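Local coordinates for extracellular ligand-binding receptor (Sphaerobacter thermophilus, PDB 4ZPJ), which probably captures a small extracellular solute for an ABC transporter, as a substrate-binding protein of the leucine-binding protein family, at residues H384-R398 against N409-L421. Sequence-based numbering, arbitrary orientation.
With ZN (zinc ion), chain I; ZN (zinc ion), chain D; ZN (zinc ion), chain C.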
# COMPACT_ATOMS: atom_id res chain seq x y z
N HIS A 384 7.50 -5.57 12.14
CA HIS A 384 8.74 -5.21 12.79
C HIS A 384 8.50 -5.08 14.31
O HIS A 384 7.51 -4.45 14.77
CB HIS A 384 9.25 -3.89 12.20
CG HIS A 384 10.70 -3.68 12.43
ND1 HIS A 384 11.19 -3.14 13.60
CD2 HIS A 384 11.78 -4.03 11.69
CE1 HIS A 384 12.52 -3.15 13.56
NE2 HIS A 384 12.90 -3.71 12.42
N PRO A 385 9.40 -5.66 15.11
CA PRO A 385 9.16 -5.61 16.55
C PRO A 385 9.24 -4.20 17.16
O PRO A 385 8.78 -3.99 18.25
CB PRO A 385 10.27 -6.52 17.15
CG PRO A 385 11.23 -6.74 16.05
CD PRO A 385 10.68 -6.29 14.74
N GLU A 386 9.87 -3.26 16.47
CA GLU A 386 10.00 -1.90 16.99
C GLU A 386 9.09 -0.90 16.30
O GLU A 386 8.45 -0.15 16.98
CB GLU A 386 11.41 -1.45 16.88
CG GLU A 386 12.31 -2.26 17.82
CD GLU A 386 13.76 -2.22 17.41
OE1 GLU A 386 14.03 -1.74 16.30
OE2 GLU A 386 14.65 -2.61 18.20
N SER A 387 8.98 -0.92 14.97
CA SER A 387 8.08 0.04 14.28
C SER A 387 6.62 -0.41 14.23
O SER A 387 5.69 0.40 14.10
CB SER A 387 8.55 0.29 12.87
OG SER A 387 8.40 -0.84 11.99
N GLN A 388 6.44 -1.72 14.33
CA GLN A 388 5.15 -2.37 14.12
C GLN A 388 4.57 -2.09 12.76
O GLN A 388 3.37 -2.17 12.55
CB GLN A 388 4.17 -2.06 15.24
CG GLN A 388 4.73 -2.57 16.55
CD GLN A 388 3.77 -2.59 17.70
OE1 GLN A 388 4.03 -3.23 18.71
NE2 GLN A 388 2.69 -1.86 17.58
N GLY A 389 5.45 -1.81 11.81
CA GLY A 389 5.09 -1.70 10.40
C GLY A 389 5.45 -3.07 9.82
O GLY A 389 5.84 -3.99 10.56
N PRO A 390 5.26 -3.23 8.51
CA PRO A 390 5.41 -4.52 7.86
C PRO A 390 6.81 -4.91 7.54
O PRO A 390 7.58 -4.08 7.13
CB PRO A 390 4.69 -4.32 6.53
CG PRO A 390 3.80 -3.19 6.72
CD PRO A 390 4.58 -2.27 7.62
N VAL A 391 7.12 -6.17 7.77
CA VAL A 391 8.34 -6.80 7.33
C VAL A 391 7.81 -7.88 6.36
O VAL A 391 7.22 -8.87 6.76
CB VAL A 391 9.11 -7.45 8.48
CG1 VAL A 391 10.34 -8.20 7.97
CG2 VAL A 391 9.57 -6.41 9.48
N THR A 392 8.00 -7.67 5.07
CA THR A 392 7.25 -8.40 4.06
C THR A 392 8.03 -8.57 2.74
O THR A 392 9.12 -8.00 2.54
CB THR A 392 5.94 -7.65 3.84
OG1 THR A 392 5.01 -8.51 3.20
CG2 THR A 392 6.12 -6.23 3.08
N THR A 393 7.47 -9.35 1.83
CA THR A 393 8.12 -9.68 0.58
C THR A 393 7.65 -8.62 -0.42
O THR A 393 6.46 -8.43 -0.58
CB THR A 393 7.79 -11.13 0.17
OG1 THR A 393 8.38 -12.05 1.11
CG2 THR A 393 8.31 -11.48 -1.24
N ILE A 394 8.57 -7.88 -1.03
CA ILE A 394 8.22 -6.94 -2.08
C ILE A 394 8.44 -7.63 -3.44
O ILE A 394 9.44 -8.30 -3.59
CB ILE A 394 9.07 -5.68 -2.01
CG1 ILE A 394 8.90 -5.00 -0.64
CG2 ILE A 394 8.76 -4.73 -3.17
CD1 ILE A 394 7.46 -4.57 -0.35
N LEU A 395 7.51 -7.43 -4.40
CA LEU A 395 7.55 -8.06 -5.71
C LEU A 395 8.03 -7.06 -6.69
O LEU A 395 7.50 -5.96 -6.76
CB LEU A 395 6.18 -8.58 -6.14
CG LEU A 395 5.60 -9.53 -5.06
CD1 LEU A 395 4.12 -9.83 -5.25
CD2 LEU A 395 6.33 -10.82 -4.83
N LEU A 396 9.09 -7.40 -7.42
CA LEU A 396 9.48 -6.63 -8.58
C LEU A 396 8.79 -7.18 -9.82
O LEU A 396 9.01 -8.33 -10.17
CB LEU A 396 10.96 -6.71 -8.84
CG LEU A 396 11.89 -5.69 -8.24
CD1 LEU A 396 13.16 -5.88 -9.03
CD2 LEU A 396 11.46 -4.24 -8.35
N CYS A 397 8.07 -6.33 -10.52
CA CYS A 397 7.24 -6.75 -11.59
C CYS A 397 7.48 -5.99 -12.90
O CYS A 397 8.09 -4.92 -12.94
CB CYS A 397 5.82 -6.54 -11.19
SG CYS A 397 5.30 -7.64 -9.88
N ARG A 398 6.97 -6.58 -13.96
CA ARG A 398 6.97 -5.95 -15.25
C ARG A 398 5.59 -6.13 -15.84
O ARG A 398 5.00 -7.24 -15.72
CB ARG A 398 7.98 -6.61 -16.16
CG ARG A 398 8.10 -5.86 -17.47
CD ARG A 398 9.29 -6.39 -18.27
NE ARG A 398 9.18 -7.82 -18.51
CZ ARG A 398 10.14 -8.57 -19.05
NH1 ARG A 398 11.27 -7.99 -19.41
NH2 ARG A 398 9.96 -9.89 -19.23
N ASN A 409 0.70 -7.45 -14.40
CA ASN A 409 2.01 -7.29 -13.72
C ASN A 409 2.64 -8.63 -13.37
O ASN A 409 2.12 -9.35 -12.52
CB ASN A 409 1.84 -6.49 -12.44
CG ASN A 409 1.70 -5.02 -12.72
OD1 ASN A 409 2.64 -4.37 -13.17
ND2 ASN A 409 0.54 -4.51 -12.47
N ILE A 410 3.74 -8.95 -14.05
CA ILE A 410 4.37 -10.25 -13.92
C ILE A 410 5.59 -10.13 -13.00
O ILE A 410 6.40 -9.17 -13.11
CB ILE A 410 4.76 -10.81 -15.30
CG1 ILE A 410 3.50 -10.93 -16.19
CG2 ILE A 410 5.49 -12.15 -15.18
CD1 ILE A 410 2.47 -11.96 -15.77
N VAL A 411 5.71 -11.07 -12.07
CA VAL A 411 6.79 -11.02 -11.09
C VAL A 411 8.12 -11.47 -11.69
O VAL A 411 8.21 -12.57 -12.22
CB VAL A 411 6.49 -11.87 -9.87
CG1 VAL A 411 7.66 -11.88 -8.90
CG2 VAL A 411 5.25 -11.33 -9.16
N VAL A 412 9.14 -10.61 -11.63
CA VAL A 412 10.47 -10.99 -12.13
C VAL A 412 11.46 -11.32 -11.01
O VAL A 412 12.40 -12.11 -11.22
CB VAL A 412 11.09 -9.98 -13.14
CG1 VAL A 412 10.16 -9.75 -14.32
CG2 VAL A 412 11.39 -8.65 -12.54
N ASP A 413 11.20 -10.80 -9.82
CA ASP A 413 12.09 -10.94 -8.71
C ASP A 413 11.37 -10.58 -7.41
O ASP A 413 10.34 -9.85 -7.40
CB ASP A 413 13.28 -10.03 -8.88
CG ASP A 413 14.54 -10.57 -8.23
OD1 ASP A 413 14.56 -11.70 -7.70
OD2 ASP A 413 15.56 -9.86 -8.33
N ARG A 414 11.88 -11.17 -6.33
CA ARG A 414 11.32 -11.02 -5.01
C ARG A 414 12.36 -10.52 -4.05
O ARG A 414 13.50 -10.97 -4.10
CB ARG A 414 10.88 -12.34 -4.55
CG ARG A 414 9.53 -12.75 -5.05
CD ARG A 414 9.12 -14.11 -4.44
NE ARG A 414 7.95 -14.45 -5.22
CZ ARG A 414 7.91 -15.30 -6.23
NH1 ARG A 414 8.98 -16.05 -6.56
NH2 ARG A 414 6.74 -15.47 -6.83
N ILE A 415 11.98 -9.60 -3.16
CA ILE A 415 12.87 -9.09 -2.07
C ILE A 415 12.14 -9.44 -0.77
O ILE A 415 11.12 -8.83 -0.45
CB ILE A 415 13.15 -7.56 -2.14
CG1 ILE A 415 13.79 -7.16 -3.46
CG2 ILE A 415 14.15 -7.14 -1.07
CD1 ILE A 415 12.82 -6.95 -4.59
N PRO A 416 12.59 -10.47 -0.07
CA PRO A 416 11.93 -10.91 1.21
C PRO A 416 12.32 -10.00 2.38
O PRO A 416 13.37 -9.31 2.35
CB PRO A 416 12.54 -12.30 1.46
CG PRO A 416 13.88 -12.25 0.77
CD PRO A 416 13.68 -11.39 -0.46
N ASP A 417 11.47 -9.99 3.39
CA ASP A 417 11.83 -9.38 4.67
C ASP A 417 12.29 -7.94 4.52
O ASP A 417 13.22 -7.47 5.16
CB ASP A 417 12.86 -10.22 5.38
CG ASP A 417 12.41 -11.70 5.53
OD1 ASP A 417 11.70 -12.09 6.45
OD2 ASP A 417 12.88 -12.53 4.77
N PHE A 418 11.59 -7.23 3.67
CA PHE A 418 11.86 -5.83 3.50
C PHE A 418 11.02 -5.00 4.49
O PHE A 418 9.79 -4.98 4.43
CB PHE A 418 11.60 -5.45 2.09
CG PHE A 418 12.30 -4.18 1.69
CD1 PHE A 418 13.67 -4.17 1.43
CD2 PHE A 418 11.60 -3.00 1.63
CE1 PHE A 418 14.29 -3.00 1.07
CE2 PHE A 418 12.21 -1.80 1.32
CZ PHE A 418 13.54 -1.80 1.01
N ASP A 419 11.69 -4.33 5.42
CA ASP A 419 11.00 -3.58 6.45
C ASP A 419 10.84 -2.10 6.13
O ASP A 419 11.35 -1.62 5.11
CB ASP A 419 11.65 -3.76 7.82
CG ASP A 419 13.07 -3.27 7.90
OD1 ASP A 419 13.43 -2.19 7.37
OD2 ASP A 419 13.84 -3.99 8.56
N ASP A 420 10.13 -1.39 7.00
CA ASP A 420 9.82 0.01 6.76
C ASP A 420 10.89 0.98 7.31
O ASP A 420 10.67 2.16 7.45
CB ASP A 420 8.40 0.36 7.26
CG ASP A 420 8.23 0.16 8.75
OD1 ASP A 420 9.06 -0.53 9.38
OD2 ASP A 420 7.22 0.65 9.30
N LEU A 421 12.08 0.48 7.59
CA LEU A 421 13.07 1.30 8.20
C LEU A 421 14.31 1.38 7.36
O LEU A 421 15.25 2.00 7.77
CB LEU A 421 13.46 0.71 9.54
CG LEU A 421 12.41 0.63 10.64
CD1 LEU A 421 12.97 -0.24 11.77
CD2 LEU A 421 12.14 2.03 11.12
ZN ZN I . 16.32 -1.94 17.04
ZN ZN D . 11.16 -13.92 5.89
ZN ZN C . 15.95 -3.77 8.67
O HOH W 1 9.12 -11.77 3.59
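Thr392 and Phe418, Ile394 and Ile415, and Arg398 and Ile410 pair through backbone hydrogen bonds in both directions in the antiparallel hairpin of strands 390-401 and 407-418. Two bulges break the register. Val412 and Asp413 both face Leu396 in a classic bulge: Leu396 O takes Val412 N at 2.7 Å and Asp413 N only weakly. Asp417 and Phe418 both face Thr392 in a G1 bulge, where a water bridges Thr393 OG1 and Asp417 N.

Apolar packing follows the two faces. On one, Ile394 CG1 meets Phe418 CB at 3.9 Å, and Leu396 CG lies 4.0 Å from Ile415 CD1. On the other, Val411 CG2 packs against Cys397 SG, while Leu395 CD2 runs alongside Arg414 CG at 3.7 Å; the arginine's far end goes on to Asn313 and Asp314.

Beyond the strands, loop residues add polar bonds and a CH-pi contact. Ser387 OG gives a 2.7 Å bond to the syn lone pair of Asp420 OD1 and also accepts from Gly389 N in an ST turn; Thr158 OG1 holds Asp420 OD2. Leu421 CD1 sits over one face of the His384 ring, 3.6 Å from the centroid. With CG trans to the backbone N (chi1 -159°), His384 brings CD2 to 3.7 Å from Asp419 OD2; that oxygen binds a zinc ion, 2.1 Å from OD2. Asp419 OD1 closes an Asx turn with Leu421 N.

Helix 180-188 packs on Ile394, Leu396, Ile415 and Phe418 through Pro181 and Tyr185, while strands 304-307 and 379-383 pair with 390-401 along its other edge, in an antiparallel sheet apart from the two mainly parallel sheets of this periplasmic binding protein.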